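PDB 2I10: putative TetR transcriptional regulator from Rhodococcus sp., which probably binds DNA as a dimeric TetR-family transcriptional regulator, each subunit pairing an N-terminal helix-turn-helix region with a larger all-helical domain. Local coordinates for residues A16-M21 against Q103-M108; L23-G28 against V110-A115; Q27-T32 against D57-T62; K61-D64 against E69-L72. All coordinates share one frame; numbering follows the deposited sequence.

Contact 1: residues A16-M21 against Q103-M108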
loop_
_atom_site.group_PDB
_atom_site.type_symbol
_atom_site.label_atom_id
_atom_site.label_comp_id
_atom_site.label_asym_id
_atom_site.label_seq_id
_atom_site.Cartn_x
_atom_site.Cartn_y
_atom_site.Cartn_z
ATOM N N ALA B 16 0.629 22.131 5.276
ATOM C CA ALA B 16 0.075 22.320 6.612
ATOM C C ALA B 16 -0.541 21.009 7.140
ATOM O O ALA B 16 -0.223 20.568 8.230
ATOM C CB ALA B 16 -0.944 23.448 6.593
ATOM N N LEU B 17 -1.368 20.356 6.327
ATOM C CA LEU B 17 -1.955 19.041 6.667
ATOM C C LEU B 17 -0.927 17.921 6.834
ATOM O O LEU B 17 -1.055 17.067 7.708
ATOM C CB LEU B 17 -2.984 18.647 5.630
ATOM C CG LEU B 17 -4.247 19.525 5.585
ATOM C CD1 LEU B 17 -5.172 18.895 4.541
ATOM C CD2 LEU B 17 -4.978 19.606 6.938
ATOM N N GLN B 18 0.118 17.951 6.017
ATOM C CA GLN B 18 1.192 17.004 6.171
ATOM C C GLN B 18 1.923 17.210 7.455
ATOM O O GLN B 18 2.287 16.249 8.105
ATOM C CB GLN B 18 2.168 17.130 5.006
ATOM C CG GLN B 18 3.313 16.171 5.008
ATOM C CD GLN B 18 4.085 16.301 3.683
ATOM O OE1 GLN B 18 4.973 15.537 3.409
ATOM N NE2 GLN B 18 3.726 17.309 2.869
ATOM N N THR B 19 2.168 18.472 7.806
ATOM C CA THR B 19 2.806 18.794 9.071
ATOM C C THR B 19 1.990 18.319 10.273
ATOM O O THR B 19 2.527 17.714 11.211
ATOM C CB THR B 19 3.093 20.321 9.160
ATOM O OG1 THR B 19 3.845 20.666 8.010
ATOM C CG2 THR B 19 3.914 20.628 10.369
ATOM N N ALA B 20 0.689 18.607 10.228
ATOM C CA ALA B 20 -0.271 18.109 11.225
ATOM C C ALA B 20 -0.309 16.582 11.304
ATOM O O ALA B 20 -0.210 16.031 12.399
ATOM C CB ALA B 20 -1.613 18.681 10.942
HETATM N N MSE B 21 -0.398 15.894 10.159
HETATM C CA MSE B 21 -0.245 14.430 10.114
HETATM C C MSE B 21 0.983 13.879 10.845
HETATM O O MSE B 21 0.848 12.948 11.641
HETATM C CB MSE B 21 -0.247 13.900 8.668
HETATM C CG MSE B 21 -0.040 12.367 8.511
HETATM SE SE MSE B 21 -1.724 11.480 8.895
HETATM C CE MSE B 21 -1.807 11.332 10.891
ATOM N N GLN B 103 0.701 12.554 -3.373
ATOM C CA GLN B 103 0.966 12.278 -1.962
ATOM C C GLN B 103 1.866 11.072 -1.697
ATOM O O GLN B 103 1.356 9.943 -1.771
ATOM C CB GLN B 103 -0.415 11.996 -1.326
ATOM C CG GLN B 103 -0.473 12.194 0.174
ATOM C CD GLN B 103 0.042 11.014 0.952
ATOM O OE1 GLN B 103 1.172 11.012 1.413
ATOM N NE2 GLN B 103 -0.798 10.010 1.122
ATOM N N PRO B 104 3.155 11.291 -1.314
ATOM C CA PRO B 104 4.186 10.226 -1.361
ATOM C C PRO B 104 4.204 9.197 -0.219
ATOM O O PRO B 104 4.944 8.230 -0.305
ATOM C CB PRO B 104 5.505 11.010 -1.361
ATOM C CG PRO B 104 5.204 12.223 -0.531
ATOM C CD PRO B 104 3.715 12.554 -0.786
ATOM N N PHE B 105 3.429 9.416 0.837
ATOM C CA PHE B 105 3.406 8.497 1.988
ATOM C C PHE B 105 2.425 7.319 1.813
ATOM O O PHE B 105 2.520 6.286 2.496
ATOM C CB PHE B 105 3.063 9.269 3.285
ATOM C CG PHE B 105 4.115 10.260 3.693
ATOM C CD1 PHE B 105 3.958 11.609 3.413
ATOM C CD2 PHE B 105 5.273 9.833 4.333
ATOM C CE1 PHE B 105 4.920 12.517 3.779
ATOM C CE2 PHE B 105 6.259 10.738 4.695
ATOM C CZ PHE B 105 6.079 12.087 4.416
ATOM N N GLY B 106 1.459 7.487 0.913
ATOM C CA GLY B 106 0.357 6.567 0.830
ATOM C C GLY B 106 -0.552 6.928 2.002
ATOM O O GLY B 106 -0.283 7.906 2.737
ATOM N N CYS B 107 -1.621 6.154 2.161
ATOM C CA CYS B 107 -2.560 6.399 3.225
ATOM C C CYS B 107 -2.031 5.777 4.495
ATOM O O CYS B 107 -1.039 5.023 4.504
ATOM C CB CYS B 107 -3.950 5.914 2.885
ATOM S SG CYS B 107 -4.162 4.120 2.875
HETATM N N MSE B 108 -2.667 6.109 5.594
HETATM C CA MSE B 108 -2.104 5.769 6.868
HETATM C C MSE B 108 -1.948 4.268 7.100
HETATM O O MSE B 108 -0.958 3.812 7.676
HETATM C CB MSE B 108 -2.922 6.435 7.960
HETATM C CG MSE B 108 -2.813 7.960 7.946
HETATM SE SE MSE B 108 -4.342 8.824 8.974
HETATM C CE MSE B 108 -4.095 7.818 10.648
#
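Q18 and M21, one helical turn apart on the first helix of the TetR fold, reach F105 in the loop before helix 108-112 and M108, the first residue of that helix, so the contact joins the predicted DNA-binding region of the subunit to its C-terminal domain. Q18 comes first along the helix. Its CG stands anti to the backbone N (chi1 -178°) and the chain runs on extended, which carries the amide to the rim of the F105 ring. OE1 of Q18 meets CE1 of F105 at 3.0 Å, close to the ring plane, while the amide plane stands 80° from the ring. The approach suits a polarised aromatic C-H facing a carbonyl oxygen. With an alanine here, the F105 edge would probably lose its oxygen partner and a gap would open beside the ring. The ring's own backbone is held by a type I turn from Q103 to G106, in which OE1 of Q103 accepts from F105 N at 2.8 Å and NE2 of Q103 donates to G106 O at 2.7 Å. M21, a selenomethionine, follows at the buried end. Its chain bends at chi2 and chi3 to present selenium to M108, also selenomethionine, which touches I123 and L127 of helix 121-148 as well. The two SE atoms of M21 and M108 lie 3.7 Å apart, and SE of M21 is also 3.8 Å from M108 CG.

Contact 2: residues L23-G28 against V110-A115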
loop_
_atom_site.group_PDB
_atom_site.type_symbol
_atom_site.label_atom_id
_atom_site.label_comp_id
_atom_site.label_asym_id
_atom_site.label_seq_id
_atom_site.Cartn_x
_atom_site.Cartn_y
_atom_site.Cartn_z
ATOM N N LEU B 23 2.795 15.138 13.222
ATOM C CA LEU B 23 2.608 15.335 14.638
ATOM C C LEU B 23 1.653 14.341 15.208
ATOM O O LEU B 23 1.935 13.725 16.222
ATOM C CB LEU B 23 2.050 16.735 14.936
ATOM C CG LEU B 23 3.023 17.866 15.161
ATOM C CD1 LEU B 23 2.255 19.180 15.216
ATOM C CD2 LEU B 23 3.837 17.629 16.446
ATOM N N PHE B 24 0.471 14.242 14.612
ATOM C CA PHE B 24 -0.551 13.352 15.156
ATOM C C PHE B 24 -0.048 11.913 15.007
ATOM O O PHE B 24 -0.346 11.039 15.832
ATOM C CB PHE B 24 -1.912 13.498 14.436
ATOM C CG PHE B 24 -2.631 14.832 14.649
ATOM C CD1 PHE B 24 -2.939 15.307 15.916
ATOM C CD2 PHE B 24 -3.082 15.565 13.559
ATOM C CE1 PHE B 24 -3.638 16.508 16.095
ATOM C CE2 PHE B 24 -3.775 16.773 13.729
ATOM C CZ PHE B 24 -4.047 17.235 14.994
ATOM N N TRP B 25 0.692 11.650 13.927
ATOM C CA TRP B 25 1.154 10.269 13.688
ATOM C C TRP B 25 2.029 9.848 14.857
ATOM O O TRP B 25 1.813 8.794 15.429
ATOM C CB TRP B 25 1.949 10.198 12.399
ATOM C CG TRP B 25 2.450 8.838 12.063
ATOM C CD1 TRP B 25 3.717 8.336 12.291
ATOM C CD2 TRP B 25 1.711 7.792 11.414
ATOM N NE1 TRP B 25 3.799 7.038 11.826
ATOM C CE2 TRP B 25 2.594 6.682 11.267
ATOM C CE3 TRP B 25 0.405 7.698 10.917
ATOM C CZ2 TRP B 25 2.197 5.481 10.672
ATOM C CZ3 TRP B 25 0.011 6.518 10.331
ATOM C CH2 TRP B 25 0.913 5.410 10.214
ATOM N N ARG B 26 2.994 10.701 15.207
ATOM C CA ARG B 26 3.983 10.424 16.254
ATOM C C ARG B 26 3.427 10.553 17.674
ATOM O O ARG B 26 3.763 9.748 18.553
ATOM C CB ARG B 26 5.176 11.355 16.084
ATOM C CG ARG B 26 6.275 11.150 17.159
ATOM C CD ARG B 26 7.448 12.098 16.988
ATOM N NE ARG B 26 7.116 13.464 17.426
ATOM C CZ ARG B 26 6.848 14.471 16.597
ATOM N NH1 ARG B 26 6.853 14.294 15.269
ATOM N NH2 ARG B 26 6.576 15.651 17.097
ATOM N N GLN B 27 2.575 11.565 17.901
ATOM C CA GLN B 27 2.112 11.878 19.256
ATOM C C GLN B 27 0.675 11.416 19.584
ATOM O O GLN B 27 0.288 11.395 20.751
ATOM C CB GLN B 27 2.231 13.397 19.533
ATOM C CG GLN B 27 3.590 14.051 19.203
ATOM C CD GLN B 27 3.682 15.518 19.627
ATOM O OE1 GLN B 27 2.756 16.333 19.424
ATOM N NE2 GLN B 27 4.783 15.852 20.249
ATOM N N GLY B 28 -0.113 11.078 18.568
ATOM C CA GLY B 28 -1.526 10.831 18.791
ATOM C C GLY B 28 -2.279 12.146 18.962
ATOM O O GLY B 28 -1.698 13.230 18.954
ATOM N N VAL B 110 -1.198 2.041 4.815
ATOM C CA VAL B 110 0.031 1.748 4.088
ATOM C C VAL B 110 1.243 2.087 4.987
ATOM O O VAL B 110 2.086 1.233 5.236
ATOM C CB VAL B 110 0.099 2.470 2.710
ATOM C CG1 VAL B 110 1.529 2.463 2.155
ATOM C CG2 VAL B 110 -0.890 1.814 1.696
ATOM N N GLN B 111 1.289 3.314 5.506
ATOM C CA GLN B 111 2.340 3.761 6.444
ATOM C C GLN B 111 2.521 2.861 7.690
ATOM O O GLN B 111 3.676 2.511 8.062
ATOM C CB GLN B 111 2.067 5.219 6.853
ATOM C CG GLN B 111 2.464 6.212 5.768
ATOM C CD GLN B 111 3.989 6.224 5.546
ATOM O OE1 GLN B 111 4.756 6.286 6.517
ATOM N NE2 GLN B 111 4.430 6.171 4.266
ATOM N N ALA B 112 1.397 2.488 8.327
ATOM C CA ALA B 112 1.432 1.604 9.507
ATOM C C ALA B 112 1.993 0.214 9.185
ATOM O O ALA B 112 2.488 -0.466 10.072
ATOM C CB ALA B 112 0.040 1.470 10.130
ATOM N N GLY B 113 1.911 -0.193 7.916
ATOM C CA GLY B 113 2.371 -1.520 7.486
ATOM C C GLY B 113 3.878 -1.600 7.253
ATOM O O GLY B 113 4.423 -2.696 7.022
ATOM N N LEU B 114 4.566 -0.457 7.325
ATOM C CA LEU B 114 6.028 -0.431 7.135
ATOM C C LEU B 114 6.759 -0.807 8.452
ATOM O O LEU B 114 6.275 -0.496 9.554
ATOM C CB LEU B 114 6.482 0.950 6.607
ATOM C CG LEU B 114 5.877 1.537 5.309
ATOM C CD1 LEU B 114 6.011 3.075 5.256
ATOM C CD2 LEU B 114 6.445 0.935 4.024
ATOM N N ALA B 115 7.897 -1.500 8.355
ATOM C CA ALA B 115 8.720 -1.741 9.554
ATOM C C ALA B 115 9.269 -0.379 9.988
ATOM O O ALA B 115 9.718 0.407 9.143
ATOM C CB ALA B 115 9.845 -2.761 9.291
#
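W25 drives the far corner of its six-membered ring against Q111 and A112, and all of the close packing between the two segments gathers at that corner. CH2 of W25 lies 3.6 Å from Q111 CB and 3.5 Å from A112 N, the latter near the indole plane. The neighbouring ring atom, W25 CZ2, is 3.8 Å from Q111 CB, so two ring carbons share one methylene. The indole gets this far because its CG lies beside the carbonyl carbon (chi1 -179°), pointing the ring off helix 15-27 toward helix 108-112. P119 and I123 also touch it, which adds to its burial. The A112 methyl is held more loosely, its CB 4.0 Å from W25 CH2, on a partly exposed residue. Q111 contributes only its aliphatic root to the tryptophan. Its amide plane is turned 68° from the indole, and the chain bends at chi2 toward other partners: NE2 donates to F105 O of the same chain and to A112 O of the second subunit, while OE1 accepts from L114 N of the second subunit. The buried amide is thus satisfied by the loop and by the dimer mate. The arrangement is a helix-to-helix junction between the predicted DNA-binding region and the C-terminal domain of a TetR-type subunit, set against the dimer interface.

Contact 3: residues Q27-T32 against D57-T62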
loop_
_atom_site.group_PDB
_atom_site.type_symbol
_atom_site.label_atom_id
_atom_site.label_comp_id
_atom_site.label_asym_id
_atom_site.label_seq_id
_atom_site.Cartn_x
_atom_site.Cartn_y
_atom_site.Cartn_z
ATOM N N GLN B 27 2.575 11.565 17.901
ATOM C CA GLN B 27 2.112 11.878 19.256
ATOM C C GLN B 27 0.675 11.416 19.584
ATOM O O GLN B 27 0.288 11.395 20.751
ATOM C CB GLN B 27 2.231 13.397 19.533
ATOM C CG GLN B 27 3.590 14.051 19.203
ATOM C CD GLN B 27 3.682 15.518 19.627
ATOM O OE1 GLN B 27 2.756 16.333 19.424
ATOM N NE2 GLN B 27 4.783 15.852 20.249
ATOM N N GLY B 28 -0.113 11.078 18.568
ATOM C CA GLY B 28 -1.526 10.831 18.791
ATOM C C GLY B 28 -2.279 12.146 18.962
ATOM O O GLY B 28 -1.698 13.230 18.954
ATOM N N TYR B 29 -3.586 12.043 19.070
ATOM C CA TYR B 29 -4.419 13.205 19.149
ATOM C C TYR B 29 -4.253 13.894 20.494
ATOM O O TYR B 29 -3.924 15.071 20.559
ATOM C CB TYR B 29 -5.884 12.817 18.907
ATOM C CG TYR B 29 -6.816 14.014 18.985
ATOM C CD1 TYR B 29 -6.909 14.905 17.913
ATOM C CD2 TYR B 29 -7.597 14.252 20.135
ATOM C CE1 TYR B 29 -7.773 16.024 17.951
ATOM C CE2 TYR B 29 -8.446 15.366 20.193
ATOM C CZ TYR B 29 -8.530 16.248 19.101
ATOM O OH TYR B 29 -9.358 17.374 19.137
ATOM N N GLU B 30 -4.405 13.119 21.557
ATOM C CA GLU B 30 -4.487 13.629 22.922
ATOM C C GLU B 30 -3.247 14.341 23.342
ATOM O O GLU B 30 -3.326 15.343 24.039
ATOM C CB GLU B 30 -4.747 12.492 23.904
ATOM C CG GLU B 30 -6.116 11.915 23.756
ATOM C CD GLU B 30 -6.524 10.983 24.893
ATOM O OE1 GLU B 30 -5.864 10.991 25.970
ATOM O OE2 GLU B 30 -7.534 10.256 24.682
ATOM N N GLY B 31 -2.104 13.824 22.890
ATOM C CA GLY B 31 -0.835 14.321 23.302
ATOM C C GLY B 31 -0.298 15.373 22.367
ATOM O O GLY B 31 0.821 15.816 22.553
ATOM N N THR B 32 -1.068 15.778 21.371
ATOM C CA THR B 32 -0.670 16.873 20.497
ATOM C C THR B 32 -1.348 18.145 20.972
ATOM O O THR B 32 -2.583 18.169 21.091
ATOM C CB THR B 32 -1.059 16.606 19.051
ATOM O OG1 THR B 32 -0.292 15.514 18.582
ATOM C CG2 THR B 32 -0.748 17.806 18.157
ATOM N N ASP B 57 -11.227 19.970 14.525
ATOM C CA ASP B 57 -11.494 20.246 13.091
ATOM C C ASP B 57 -10.242 19.879 12.278
ATOM O O ASP B 57 -10.347 19.221 11.268
ATOM C CB ASP B 57 -11.805 21.721 12.835
ATOM C CG ASP B 57 -13.106 22.172 13.467
ATOM O OD1 ASP B 57 -14.011 21.356 13.648
ATOM O OD2 ASP B 57 -13.224 23.361 13.781
ATOM N N LEU B 58 -9.076 20.345 12.723
ATOM C CA LEU B 58 -7.829 20.105 11.990
ATOM C C LEU B 58 -7.517 18.592 11.902
ATOM O O LEU B 58 -7.108 18.092 10.880
ATOM C CB LEU B 58 -6.667 20.867 12.608
ATOM C CG LEU B 58 -5.228 20.534 12.202
ATOM C CD1 LEU B 58 -5.047 20.644 10.643
ATOM C CD2 LEU B 58 -4.217 21.443 12.942
ATOM N N PHE B 59 -7.728 17.882 12.984
ATOM C CA PHE B 59 -7.485 16.430 13.000
ATOM C C PHE B 59 -8.414 15.689 12.038
ATOM O O PHE B 59 -7.967 14.797 11.309
ATOM C CB PHE B 59 -7.580 15.912 14.447
ATOM C CG PHE B 59 -7.426 14.409 14.586
ATOM C CD1 PHE B 59 -6.149 13.806 14.519
ATOM C CD2 PHE B 59 -8.539 13.596 14.824
ATOM C CE1 PHE B 59 -5.989 12.433 14.674
ATOM C CE2 PHE B 59 -8.383 12.203 14.991
ATOM C CZ PHE B 59 -7.111 11.622 14.905
ATOM N N GLU B 60 -9.695 16.066 11.999
ATOM C CA GLU B 60 -10.642 15.431 11.074
ATOM C C GLU B 60 -10.286 15.749 9.621
ATOM O O GLU B 60 -10.455 14.905 8.760
ATOM C CB GLU B 60 -12.104 15.859 11.370
ATOM C CG GLU B 60 -12.600 15.596 12.844
ATOM C CD GLU B 60 -12.727 14.116 13.222
ATOM O OE1 GLU B 60 -12.764 13.280 12.312
ATOM O OE2 GLU B 60 -12.831 13.787 14.435
ATOM N N LYS B 61 -9.779 16.956 9.350
ATOM C CA LYS B 61 -9.344 17.325 7.974
ATOM C C LYS B 61 -8.108 16.500 7.548
ATOM O O LYS B 61 -7.952 16.134 6.378
ATOM C CB LYS B 61 -8.993 18.837 7.863
ATOM C CG LYS B 61 -10.142 19.835 8.083
ATOM C CD LYS B 61 -9.595 21.328 8.342
ATOM C CE LYS B 61 -10.576 22.255 9.070
ATOM N NZ LYS B 61 -11.952 22.335 8.419
ATOM N N THR B 62 -7.224 16.255 8.506
ATOM C CA THR B 62 -6.012 15.474 8.265
ATOM C C THR B 62 -6.436 14.016 7.905
ATOM O O THR B 62 -5.924 13.454 6.949
ATOM C CB THR B 62 -5.049 15.528 9.479
ATOM O OG1 THR B 62 -4.595 16.875 9.661
ATOM C CG2 THR B 62 -3.802 14.703 9.230
#
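Y29 places its ring carbon CD1 over one face of F59, and the whole contact follows from that oblique meeting of two rings. CD1 of Y29 sits 3.4 Å from F59 CG, above the ring plane and offset toward its rim. The ring centroids of Y29 and F59 are 4.8 Å apart with the planes inclined at 58°, a tilt that is neither a parallel stack nor a right-angle approach. CE1 of Y29 continues past the ring onto F59 CB at 3.5 Å. Both rings swing away from their own backbone N (chi1 180° and 177°), which sends them out toward each other. F24 meets F59 edge-to-face and also touches Y29, making a cluster of three rings; separately, Y29 has a cation-pi contact with K55. Replacing F59 by an alanine would probably take from Y29 and F24 the ring they both lean on and open a gap between loop and helix. The loop that carries Y29 is pinned by T32, whose OG1 donates to G28 O at 2.7 Å, meeting the oxygen almost head-on. Here the loop between the first two helices is fastened to helix 55-66 at the margin of the core of a TetR-type helix-turn-helix domain, with F59 the buried member of the pair.

Contact 4: residues K61-D64 against E69-L72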
loop_
_atom_site.group_PDB
_atom_site.type_symbol
_atom_site.label_atom_id
_atom_site.label_comp_id
_atom_site.label_asym_id
_atom_site.label_seq_id
_atom_site.Cartn_x
_atom_site.Cartn_y
_atom_site.Cartn_z
ATOM N N LYS B 61 -9.779 16.956 9.350
ATOM C CA LYS B 61 -9.344 17.325 7.974
ATOM C C LYS B 61 -8.108 16.500 7.548
ATOM O O LYS B 61 -7.952 16.134 6.378
ATOM C CB LYS B 61 -8.993 18.837 7.863
ATOM C CG LYS B 61 -10.142 19.835 8.083
ATOM C CD LYS B 61 -9.595 21.328 8.342
ATOM C CE LYS B 61 -10.576 22.255 9.070
ATOM N NZ LYS B 61 -11.952 22.335 8.419
ATOM N N THR B 62 -7.224 16.255 8.506
ATOM C CA THR B 62 -6.012 15.474 8.265
ATOM C C THR B 62 -6.436 14.016 7.905
ATOM O O THR B 62 -5.924 13.454 6.949
ATOM C CB THR B 62 -5.049 15.528 9.479
ATOM O OG1 THR B 62 -4.595 16.875 9.661
ATOM C CG2 THR B 62 -3.802 14.703 9.230
ATOM N N LEU B 63 -7.405 13.455 8.625
ATOM C CA LEU B 63 -7.908 12.117 8.335
ATOM C C LEU B 63 -8.607 12.054 7.004
ATOM O O LEU B 63 -8.519 11.017 6.333
ATOM C CB LEU B 63 -8.815 11.593 9.448
ATOM C CG LEU B 63 -8.284 11.421 10.878
ATOM C CD1 LEU B 63 -9.409 10.860 11.792
ATOM C CD2 LEU B 63 -7.038 10.491 10.935
ATOM N N ASP B 64 -9.340 13.096 6.617
ATOM C CA ASP B 64 -9.908 13.158 5.268
ATOM C C ASP B 64 -8.817 13.012 4.210
ATOM O O ASP B 64 -9.019 12.344 3.209
ATOM C CB ASP B 64 -10.634 14.490 5.006
ATOM C CG ASP B 64 -11.899 14.658 5.829
ATOM O OD1 ASP B 64 -12.388 13.653 6.400
ATOM O OD2 ASP B 64 -12.414 15.813 5.899
ATOM N N GLU B 69 -9.757 4.492 4.752
ATOM C CA GLU B 69 -11.020 3.946 5.275
ATOM C C GLU B 69 -12.042 4.970 5.791
ATOM O O GLU B 69 -12.897 4.611 6.610
ATOM C CB GLU B 69 -10.723 2.962 6.407
ATOM C CG GLU B 69 -9.662 1.934 6.067
ATOM C CD GLU B 69 -8.225 2.364 6.393
ATOM O OE1 GLU B 69 -7.931 3.567 6.574
ATOM O OE2 GLU B 69 -7.383 1.462 6.462
ATOM N N ARG B 70 -11.953 6.220 5.332
ATOM C CA ARG B 70 -12.843 7.305 5.783
ATOM C C ARG B 70 -14.338 6.973 5.720
ATOM O O ARG B 70 -14.858 6.716 4.635
ATOM C CB ARG B 70 -12.543 8.580 4.965
ATOM C CG ARG B 70 -12.751 9.847 5.767
ATOM C CD ARG B 70 -11.898 9.871 7.023
ATOM N NE ARG B 70 -12.058 11.131 7.722
ATOM C CZ ARG B 70 -12.403 11.321 9.001
ATOM N NH1 ARG B 70 -12.610 10.325 9.842
ATOM N NH2 ARG B 70 -12.486 12.564 9.468
ATOM N N THR B 71 -15.018 7.030 6.883
ATOM C CA THR B 71 -16.403 6.585 7.038
ATOM C C THR B 71 -17.433 7.186 6.084
ATOM O O THR B 71 -18.219 6.451 5.470
ATOM C CB THR B 71 -16.933 6.606 8.550
ATOM O OG1 THR B 71 -18.323 6.345 8.544
ATOM C CG2 THR B 71 -16.757 7.919 9.222
ATOM N N LEU B 72 -17.424 8.508 5.957
ATOM C CA LEU B 72 -18.435 9.232 5.177
ATOM C C LEU B 72 -18.347 8.873 3.693
ATOM O O LEU B 72 -19.364 8.649 3.043
ATOM C CB LEU B 72 -18.328 10.758 5.404
ATOM C CG LEU B 72 -18.994 11.728 4.389
ATOM C CD1 LEU B 72 -20.506 11.567 4.311
ATOM C CD2 LEU B 72 -18.649 13.200 4.619
#
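The R70 guanidinium has L63 CB over the centre of one face, 3.6 Å from its CZ, and D64 OD1 at its edge, close to the guanidinium plane. The site lies at the short connection between helix 55-66 and helix 71-78: the former, which in the TetR fold connects the predicted DNA-binding region to the C-terminal domain, ends a few residues before the latter, and R70 occupies the N-cap position of helix 71-78. Aliphatic and ionic contacts therefore meet on two neighbouring residues of one helix. L63 supports the flat group further with CD1, which is 3.8 Å from R70 NH1, and the two side chains cross at about a right angle. L63 also packs on L126 of helix 121-148, so the leucine beneath the arginine is itself held by the C-terminal domain. D64 supplies the charge. NE of R70 donates to D64 OD1 at 2.9 Å with an N-H...O angle of 154°, reaching the oxygen nearly along its C-O axis, though the carboxylate plane is turned 43° from the guanidinium. A bend at chi2 (58°) swings the arginine chain back across the helix 55-66 surface. The same group has a second anionic partner, since NH2 of R70 forms a salt bridge with E60 OE1, one turn earlier; two carboxylates sharing the cation probably help to fix its rotation. Beside the NE bond, R70 NH2 makes a weak, longer bond to D64 OD1 at 3.3 Å.

Helix 15-27 starts two of the loops. Its first half closes onto residues 103-108 in contact 1, and its second half onto 110-115 in contact 2; because their segments alternate along the chain, these two long loops cross. Contact 3 begins on Q27 and G28, shared with contact 2, and closes the short loop around the helix-turn-helix onto helix 55-66. It lies nested inside contact 1. Contact 4 starts from K61 and T62, where contact 3 ends, and turns the chain into helix 71-78, nested inside the loops of contacts 1 and 2. T62 packs on A20 and M21 while L63 of the same helix touches M108, so helix 55-66 bridges the N- and C-terminal regions.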